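Local coordinates for protein adenosine kinase, putative (Trypanosoma brucei, PDB 3OTX) that probably phosphorylates adenosine and related nucleosides at the expense of ATP, with magnesium as cofactor, yielding AMP in the purine salvage pathway, at residues V242-V250 / V263-V273. The protein carries 1 engineered substitution. Residues are numbered along the deposited sequence; the frame is centred on the assembly and turned at random.
Sequences VEEIARRAV and VVFTRDIESTV. With AP5 (bis(adenosine)-5'-pentaphosphate), chain C.
V242, V263 and F265 bury the largest areas where helix 242-250 packs on the hairpin 263-273. V242 reaches in with CG1, held anti to its own backbone N (chi1 179°), and this methyl lies over the F265-V273 pair, touching a side chain from each strand: it is 3.6 Å from F265 CD2 and 3.7 Å from V273 CG2. The F265 ring is met by several helix groups: the A246 backbone N stands near the ring plane, 3.6 Å from CE2, while I245 CG2 approaches the same carbon at 3.8 Å, its side chain crossing that of F265 at about a right angle. One face of the ring carries V263 CG1. The other methyl of V263, CG2, sits 3.6 Å from both A249 CB and V250 CG2, which closes the far end of the interface. Between these sites the small A246 side chain lets the backbones come near, A246 CA lying 5.8 Å from V263 CA; A246 CB also packs 3.7 Å from V273 CG1.

Close to the turn, R267 grips S271 side-on: NE bonds to the S271 carbonyl O (2.7 Å) in the carbonyl plane, and NH2 bonds to OG within the guanidinium plane. V273 CG2 lies over the centre of one guanidinium face.

The CB atoms of V264, T266 and T272 are directed away from the helix. T266 OG1 and D268 N both hydrogen-bond O2A of the bound inhibitor, and R225 pairs with D268. A helix crossing strand 263-267 at 157° thus backs the hairpin at the nucleotide site, an arrangement belonging to the alpha/beta ribokinase (PfkB) fold.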
ATOM      1  N   VAL A 242     -12.943  16.721   1.639  1.00 24.06           N
ATOM      2  CA  VAL A 242     -11.840  16.021   1.003  1.00 23.75           C
ATOM      3  C   VAL A 242     -11.185  16.832  -0.107  1.00 22.50           C
ATOM      4  O   VAL A 242      -9.950  16.809  -0.253  1.00 22.05           O
ATOM      5  CB  VAL A 242     -12.298  14.626   0.502  1.00 23.10           C
ATOM      6  CG1 VAL A 242     -11.170  13.886  -0.194  1.00 23.83           C
ATOM      7  CG2 VAL A 242     -12.851  13.812   1.688  1.00 26.92           C
ATOM      8  N   GLU A 243     -11.990  17.559  -0.881  1.00 22.52           N
ATOM      9  CA  GLU A 243     -11.436  18.430  -1.912  1.00 22.49           C
ATOM     10  C   GLU A 243     -10.529  19.486  -1.273  1.00 21.66           C
ATOM     11  O   GLU A 243      -9.431  19.718  -1.759  1.00 24.54           O
ATOM     12  CB  GLU A 243     -12.533  19.087  -2.751  1.00 25.49           C
ATOM     13  CG  GLU A 243     -13.142  18.095  -3.737  1.00 29.84           C
ATOM     14  CD  GLU A 243     -14.103  18.759  -4.713  1.00 40.15           C
ATOM     15  OE1 GLU A 243     -13.882  19.930  -5.094  1.00 43.99           O
ATOM     16  OE2 GLU A 243     -15.083  18.095  -5.096  1.00 42.34           O
ATOM     17  N   GLU A 244     -10.977  20.091  -0.182  1.00 21.03           N
ATOM     18  CA  GLU A 244     -10.189  21.148   0.489  1.00 23.10           C
ATOM     19  C   GLU A 244      -8.920  20.561   1.111  1.00 23.41           C
ATOM     20  O   GLU A 244      -7.847  21.142   1.012  1.00 22.72           O
ATOM     21  CB  GLU A 244     -11.046  21.893   1.534  1.00 23.68           C
ATOM     22  CG  GLU A 244     -10.317  22.986   2.316  1.00 26.50           C
ATOM     23  CD  GLU A 244      -9.784  24.107   1.426  1.00 30.62           C
ATOM     24  OE1 GLU A 244     -10.233  24.240   0.265  1.00 28.94           O
ATOM     25  OE2 GLU A 244      -8.889  24.832   1.898  1.00 27.10           O
ATOM     26  N   ILE A 245      -9.035  19.384   1.721  1.00 19.54           N
ATOM     27  CA  ILE A 245      -7.853  18.707   2.275  1.00 20.39           C
ATOM     28  C   ILE A 245      -6.821  18.453   1.184  1.00 22.36           C
ATOM     29  O   ILE A 245      -5.621  18.701   1.381  1.00 21.89           O
ATOM     30  CB  ILE A 245      -8.247  17.413   3.037  1.00 17.72           C
ATOM     31  CG1 ILE A 245      -9.206  17.765   4.181  1.00 22.40           C
ATOM     32  CG2 ILE A 245      -7.012  16.697   3.604  1.00 16.18           C
ATOM     33  CD1 ILE A 245      -9.938  16.554   4.794  1.00 21.54           C
ATOM     34  N   ALA A 246      -7.272  17.965   0.031  1.00 20.11           N
ATOM     35  CA  ALA A 246      -6.385  17.749  -1.114  1.00 19.71           C
ATOM     36  C   ALA A 246      -5.711  19.052  -1.597  1.00 18.55           C
ATOM     37  O   ALA A 246      -4.491  19.068  -1.807  1.00 18.60           O
ATOM     38  CB  ALA A 246      -7.115  17.026  -2.264  1.00 21.86           C
ATOM     39  N   ARG A 247      -6.493  20.129  -1.739  1.00 17.98           N
ATOM     40  CA  ARG A 247      -5.978  21.446  -2.123  1.00 22.54           C
ATOM     41  C   ARG A 247      -4.851  21.850  -1.183  1.00 23.20           C
ATOM     42  O   ARG A 247      -3.762  22.260  -1.622  1.00 22.72           O
ATOM     43  CB  ARG A 247      -7.132  22.465  -2.038  1.00 22.29           C
ATOM     44  CG  ARG A 247      -6.859  23.858  -2.568  1.00 30.36           C
ATOM     45  CD  ARG A 247      -8.199  24.615  -2.673  1.00 31.45           C
ATOM     46  NE  ARG A 247      -8.977  24.172  -3.833  1.00 43.94           N
ATOM     47  CZ  ARG A 247     -10.184  23.599  -3.805  1.00 41.20           C
ATOM     48  NH1 ARG A 247     -10.840  23.381  -2.663  1.00 34.12           N
ATOM     49  NH2 ARG A 247     -10.749  23.250  -4.950  1.00 43.83           N
ATOM     50  N   ARG A 248      -5.112  21.744   0.112  1.00 21.20           N
ATOM     51  CA  ARG A 248      -4.117  22.152   1.112  1.00 23.52           C
ATOM     52  C   ARG A 248      -2.883  21.206   1.139  1.00 22.75           C
ATOM     53  O   ARG A 248      -1.758  21.640   1.423  1.00 22.71           O
ATOM     54  CB  ARG A 248      -4.743  22.255   2.499  1.00 20.09           C
ATOM     55  CG  ARG A 248      -5.864  23.247   2.644  1.00 21.78           C
ATOM     56  CD  ARG A 248      -6.361  23.260   4.065  1.00 23.59           C
ATOM     57  NE  ARG A 248      -7.576  24.056   4.207  1.00 23.67           N
ATOM     58  CZ  ARG A 248      -8.123  24.398   5.365  1.00 20.96           C
ATOM     59  NH1 ARG A 248      -7.557  24.019   6.507  1.00 26.11           N
ATOM     60  NH2 ARG A 248      -9.230  25.128   5.386  1.00 23.70           N
ATOM     61  N   ALA A 249      -3.066  19.921   0.867  1.00 18.49           N
ATOM     62  CA  ALA A 249      -1.904  19.009   0.867  1.00 16.54           C
ATOM     63  C   ALA A 249      -1.020  19.319  -0.322  1.00 21.87           C
ATOM     64  O   ALA A 249       0.175  19.025  -0.313  1.00 23.04           O
ATOM     65  CB  ALA A 249      -2.378  17.556   0.812  1.00 16.93           C
ATOM     66  N   VAL A 250      -1.605  19.919  -1.352  1.00 21.57           N
ATOM     67  CA  VAL A 250      -0.820  20.322  -2.507  1.00 23.40           C
ATOM     68  C   VAL A 250       0.066  21.518  -2.158  1.00 22.16           C
ATOM     69  O   VAL A 250       1.272  21.489  -2.430  1.00 25.09           O
ATOM     70  CB  VAL A 250      -1.699  20.606  -3.752  1.00 24.74           C
ATOM     71  CG1 VAL A 250      -0.908  21.363  -4.827  1.00 25.19           C
ATOM     72  CG2 VAL A 250      -2.266  19.285  -4.296  1.00 21.81           C
ATOM     73  N   VAL A 263      -2.090  15.013  -5.237  1.00 16.05           N
ATOM     74  CA  VAL A 263      -2.762  14.364  -4.130  1.00 18.07           C
ATOM     75  C   VAL A 263      -3.968  13.618  -4.694  1.00 17.43           C
ATOM     76  O   VAL A 263      -4.738  14.176  -5.484  1.00 17.68           O
ATOM     77  CB  VAL A 263      -3.162  15.385  -3.046  1.00 17.08           C
ATOM     78  CG1 VAL A 263      -3.847  14.732  -1.872  1.00 21.10           C
ATOM     79  CG2 VAL A 263      -1.911  16.163  -2.522  1.00 18.96           C
ATOM     80  N   VAL A 264      -4.125  12.355  -4.293  1.00 14.83           N
ATOM     81  CA  VAL A 264      -5.204  11.505  -4.803  1.00 13.50           C
ATOM     82  C   VAL A 264      -5.905  10.880  -3.605  1.00 14.51           C
ATOM     83  O   VAL A 264      -5.281  10.110  -2.879  1.00 16.24           O
ATOM     84  CB  VAL A 264      -4.621  10.350  -5.649  1.00 16.01           C
ATOM     85  CG1 VAL A 264      -5.745   9.445  -6.195  1.00 17.40           C
ATOM     86  CG2 VAL A 264      -3.760  10.882  -6.807  1.00 17.05           C
ATOM     87  N   PHE A 265      -7.183  11.183  -3.401  1.00 13.03           N
ATOM     88  CA  PHE A 265      -7.952  10.624  -2.281  1.00 14.19           C
ATOM     89  C   PHE A 265      -9.157   9.876  -2.841  1.00 13.55           C
ATOM     90  O   PHE A 265     -10.044  10.477  -3.474  1.00 15.28           O
ATOM     91  CB  PHE A 265      -8.480  11.722  -1.335  1.00 15.62           C
ATOM     92  CG  PHE A 265      -7.426  12.455  -0.568  1.00 17.17           C
ATOM     93  CD1 PHE A 265      -6.276  11.801  -0.126  1.00 15.42           C
ATOM     94  CD2 PHE A 265      -7.620  13.809  -0.241  1.00 17.52           C
ATOM     95  CE1 PHE A 265      -5.313  12.487   0.626  1.00 16.02           C
ATOM     96  CE2 PHE A 265      -6.662  14.500   0.511  1.00 19.33           C
ATOM     97  CZ  PHE A 265      -5.512  13.824   0.926  1.00 16.03           C
ATOM     98  N   THR A 266      -9.183   8.573  -2.601  1.00 13.82           N
ATOM     99  CA  THR A 266     -10.280   7.734  -3.052  1.00 12.69           C
ATOM    100  C   THR A 266     -11.432   7.796  -2.055  1.00 16.14           C
ATOM    101  O   THR A 266     -11.234   8.067  -0.856  1.00 16.13           O
ATOM    102  CB  THR A 266      -9.851   6.270  -3.275  1.00 15.38           C
ATOM    103  OG1 THR A 266      -9.365   5.725  -2.038  1.00 13.68           O
ATOM    104  CG2 THR A 266      -8.726   6.182  -4.306  1.00 16.46           C
ATOM    105  N   ARG A 267     -12.639   7.532  -2.579  1.00 16.20           N
ATOM    106  CA  ARG A 267     -13.850   7.709  -1.801  1.00 15.89           C
ATOM    107  C   ARG A 267     -14.850   6.572  -1.980  1.00 14.93           C
ATOM    108  O   ARG A 267     -16.047   6.805  -1.975  1.00 15.53           O
ATOM    109  CB  ARG A 267     -14.497   9.079  -2.081  1.00 16.00           C
ATOM    110  CG  ARG A 267     -13.575  10.253  -1.647  1.00 15.14           C
ATOM    111  CD  ARG A 267     -14.398  11.507  -1.502  1.00 16.42           C
ATOM    112  NE  ARG A 267     -14.896  11.892  -2.810  1.00 17.83           N
ATOM    113  CZ  ARG A 267     -15.408  13.090  -3.063  1.00 25.74           C
ATOM    114  NH1 ARG A 267     -15.504  13.988  -2.084  1.00 26.96           N
ATOM    115  NH2 ARG A 267     -15.829  13.393  -4.285  1.00 28.24           N
ATOM    116  N   ASP A 268     -14.340   5.343  -2.030  1.00 13.44           N
ATOM    117  CA  ASP A 268     -15.140   4.128  -2.368  1.00 14.18           C
ATOM    118  C   ASP A 268     -16.069   4.318  -3.586  1.00 14.71           C
ATOM    119  O   ASP A 268     -15.543   4.469  -4.703  1.00 16.23           O
ATOM    120  CB  ASP A 268     -15.862   3.476  -1.154  1.00 18.51           C
ATOM    121  CG  ASP A 268     -16.714   4.446  -0.367  1.00 16.62           C
ATOM    122  OD1 ASP A 268     -17.918   4.570  -0.656  1.00 16.13           O
ATOM    123  OD2 ASP A 268     -16.149   5.107   0.534  1.00 22.18           O
ATOM    124  N   ILE A 269     -17.399   4.392  -3.399  1.00 13.01           N
ATOM    125  CA  ILE A 269     -18.316   4.544  -4.559  1.00 13.28           C
ATOM    126  C   ILE A 269     -18.390   6.012  -5.022  1.00 18.82           C
ATOM    127  O   ILE A 269     -18.843   6.300  -6.127  1.00 17.44           O
ATOM    128  CB  ILE A 269     -19.700   3.958  -4.330  1.00 20.31           C
ATOM    129  CG1 ILE A 269     -20.393   4.643  -3.182  1.00 18.35           C
ATOM    130  CG2 ILE A 269     -19.608   2.440  -4.101  1.00 25.07           C
ATOM    131  CD1 ILE A 269     -21.909   4.426  -3.206  1.00 24.26           C
ATOM    132  N   GLU A 270     -17.914   6.938  -4.186  1.00 17.05           N
ATOM    133  CA  GLU A 270     -17.946   8.335  -4.590  1.00 17.32           C
ATOM    134  C   GLU A 270     -16.691   8.670  -5.373  1.00 13.70           C
ATOM    135  O   GLU A 270     -15.705   7.935  -5.373  1.00 15.59           O
ATOM    136  CB  GLU A 270     -18.107   9.299  -3.400  1.00 17.81           C
ATOM    137  CG  GLU A 270     -19.451   9.213  -2.743  1.00 19.45           C
ATOM    138  CD  GLU A 270     -19.599  10.259  -1.650  1.00 23.57           C
ATOM    139  OE1 GLU A 270     -18.946  10.100  -0.596  1.00 33.34           O
ATOM    140  OE2 GLU A 270     -20.345  11.233  -1.853  1.00 22.16           O
ATOM    141  N   SER A 271     -16.707   9.834  -6.017  1.00 17.35           N
ATOM    142  CA  SER A 271     -15.593  10.148  -6.914  1.00 15.30           C
ATOM    143  C   SER A 271     -14.222  10.308  -6.227  1.00 16.39           C
ATOM    144  O   SER A 271     -14.120  10.696  -5.058  1.00 16.93           O
ATOM    145  CB  SER A 271     -15.926  11.385  -7.763  1.00 18.10           C
ATOM    146  OG  SER A 271     -15.986  12.527  -6.935  1.00 20.94           O
ATOM    147  N   THR A 272     -13.177   9.952  -6.963  1.00 15.85           N
ATOM    148  CA  THR A 272     -11.831  10.107  -6.508  1.00 14.91           C
ATOM    149  C   THR A 272     -11.420  11.572  -6.684  1.00 15.56           C
ATOM    150  O   THR A 272     -11.678  12.184  -7.725  1.00 18.16           O
ATOM    151  CB  THR A 272     -10.876   9.189  -7.284  1.00 15.56           C
ATOM    152  OG1 THR A 272     -11.104   7.836  -6.871  1.00 16.02           O
ATOM    153  CG2 THR A 272      -9.408   9.534  -6.995  1.00 18.31           C
ATOM    154  N   VAL A 273     -10.804  12.110  -5.645  1.00 14.88           N
ATOM    155  CA  VAL A 273     -10.376  13.529  -5.632  1.00 15.98           C
ATOM    156  C   VAL A 273      -8.918  13.587  -6.121  1.00 15.80           C
ATOM    157  O   VAL A 273      -8.075  12.841  -5.650  1.00 16.45           O
ATOM    158  CB  VAL A 273     -10.530  14.143  -4.225  1.00 16.54           C
ATOM    159  CG1 VAL A 273      -9.924  15.566  -4.138  1.00 18.22           C
ATOM    160  CG2 VAL A 273     -11.981  14.210  -3.828  1.00 19.37           C
TER
HETATM  161  PA  AP5 C 346     -11.696   2.852  -1.250  1.00 14.08           P
HETATM  162  O1A AP5 C 346     -12.822   2.235  -0.426  1.00 14.78           O
HETATM  163  O2A AP5 C 346     -11.642   4.365  -1.189  1.00 15.80           O
HETATM  164  O3A AP5 C 346     -10.234   2.329  -0.826  1.00 14.22           O
HETATM  165  PB  AP5 C 346      -9.713   2.014   0.669  1.00 14.59           P
HETATM  166  O1B AP5 C 346     -10.553   2.668   1.723  1.00 15.34           O
HETATM  167  O2B AP5 C 346      -8.252   2.302   0.675  1.00 16.02           O
HETATM  168  O3B AP5 C 346      -9.970   0.443   0.680  1.00 15.66           O
HETATM  169  PG  AP5 C 346     -10.112  -0.632   1.847  1.00 20.12           P
HETATM  170  O1G AP5 C 346     -10.922  -1.763   1.293  1.00 28.34           O
HETATM  171  O2G AP5 C 346     -10.796  -0.126   3.098  1.00 21.35           O
HETATM  172  O3G AP5 C 346      -8.628  -1.065   1.987  1.00 19.99           O
HETATM  173  PD  AP5 C 346      -7.938  -2.138   2.981  1.00 19.89           P
HETATM  174  O1D AP5 C 346      -8.912  -2.822   3.924  1.00 21.05           O
HETATM  175  O2D AP5 C 346      -6.755  -1.419   3.567  1.00 20.75           O
HETATM  176  O3D AP5 C 346      -7.488  -3.268   1.927  1.00 16.42           O
HETATM  177  PE  AP5 C 346      -6.111  -3.285   1.085  1.00 18.91           P
HETATM  178  O1E AP5 C 346      -5.784  -1.892   0.625  1.00 20.09           O
HETATM  179  O2E AP5 C 346      -6.192  -4.383   0.027  1.00 21.15           O
HETATM  180  O5F AP5 C 346     -11.826   2.279  -2.742  1.00 13.22           O
HETATM  181  C5F AP5 C 346     -10.812   2.535  -3.714  1.00 13.47           C
HETATM  182  C4F AP5 C 346     -11.412   2.402  -5.092  1.00 11.80           C
HETATM  183  O4F AP5 C 346     -12.046   1.123  -5.229  1.00 15.07           O
HETATM  184  C3F AP5 C 346     -12.544   3.382  -5.392  1.00 14.08           C
HETATM  185  O3F AP5 C 346     -12.012   4.584  -5.892  1.00 15.69           O
HETATM  186  C2F AP5 C 346     -13.409   2.626  -6.359  1.00 17.57           C
HETATM  187  O2F AP5 C 346     -12.866   2.712  -7.653  1.00 17.61           O
HETATM  188  C1F AP5 C 346     -13.251   1.177  -5.888  1.00 14.42           C
HETATM  189  N9A AP5 C 346     -14.304   0.747  -4.924  1.00 15.43           N
HETATM  190  C8A AP5 C 346     -14.140   0.512  -3.555  1.00 13.65           C
HETATM  191  N7A AP5 C 346     -15.344   0.114  -3.058  1.00 16.39           N
HETATM  192  C5A AP5 C 346     -16.243   0.077  -4.070  1.00 16.49           C
HETATM  193  C6A AP5 C 346     -17.569  -0.287  -4.151  1.00 22.18           C
HETATM  194  N6A AP5 C 346     -18.222  -0.807  -3.109  1.00 26.43           N
HETATM  195  N1A AP5 C 346     -18.201  -0.224  -5.369  1.00 25.29           N
HETATM  196  C2A AP5 C 346     -17.538   0.170  -6.521  1.00 25.08           C
HETATM  197  N3A AP5 C 346     -16.208   0.520  -6.428  1.00 18.78           N
HETATM  198  C4A AP5 C 346     -15.570   0.453  -5.243  1.00 17.69           C
HETATM  199  O5J AP5 C 346      -4.997  -3.692   2.195  1.00 19.13           O
HETATM  200  C5J AP5 C 346      -5.084  -4.944   2.852  1.00 17.96           C
HETATM  201  C4J AP5 C 346      -3.642  -5.346   3.114  1.00 11.65           C
HETATM  202  O4J AP5 C 346      -3.069  -4.531   4.150  1.00 15.56           O
HETATM  203  C3J AP5 C 346      -3.488  -6.767   3.666  1.00 12.83           C
HETATM  204  O3J AP5 C 346      -3.004  -7.592   2.606  1.00 14.33           O
HETATM  205  C2J AP5 C 346      -2.498  -6.629   4.833  1.00 14.02           C
HETATM  206  O2J AP5 C 346      -1.451  -7.592   4.810  1.00 14.13           O
HETATM  207  C1J AP5 C 346      -1.950  -5.239   4.619  1.00 14.74           C
HETATM  208  N9B AP5 C 346      -1.408  -4.624   5.839  1.00 10.32           N
HETATM  209  C8B AP5 C 346      -2.109  -4.412   6.995  1.00 11.93           C
HETATM  210  N7B AP5 C 346      -1.242  -3.869   7.889  1.00 14.87           N
HETATM  211  C5B AP5 C 346      -0.013  -3.739   7.297  1.00  9.35           C
HETATM  212  C6B AP5 C 346       1.214  -3.238   7.748  1.00 10.20           C
HETATM  213  N6B AP5 C 346       1.438  -2.827   9.006  1.00 11.62           N
HETATM  214  N1B AP5 C 346       2.251  -3.304   6.858  1.00 11.27           N
HETATM  215  C2B AP5 C 346       2.132  -3.720   5.552  1.00 11.88           C
HETATM  216  N3B AP5 C 346       0.934  -4.255   5.123  1.00 11.58           N
HETATM  217  C4B AP5 C 346      -0.122  -4.219   5.991  1.00  9.40           C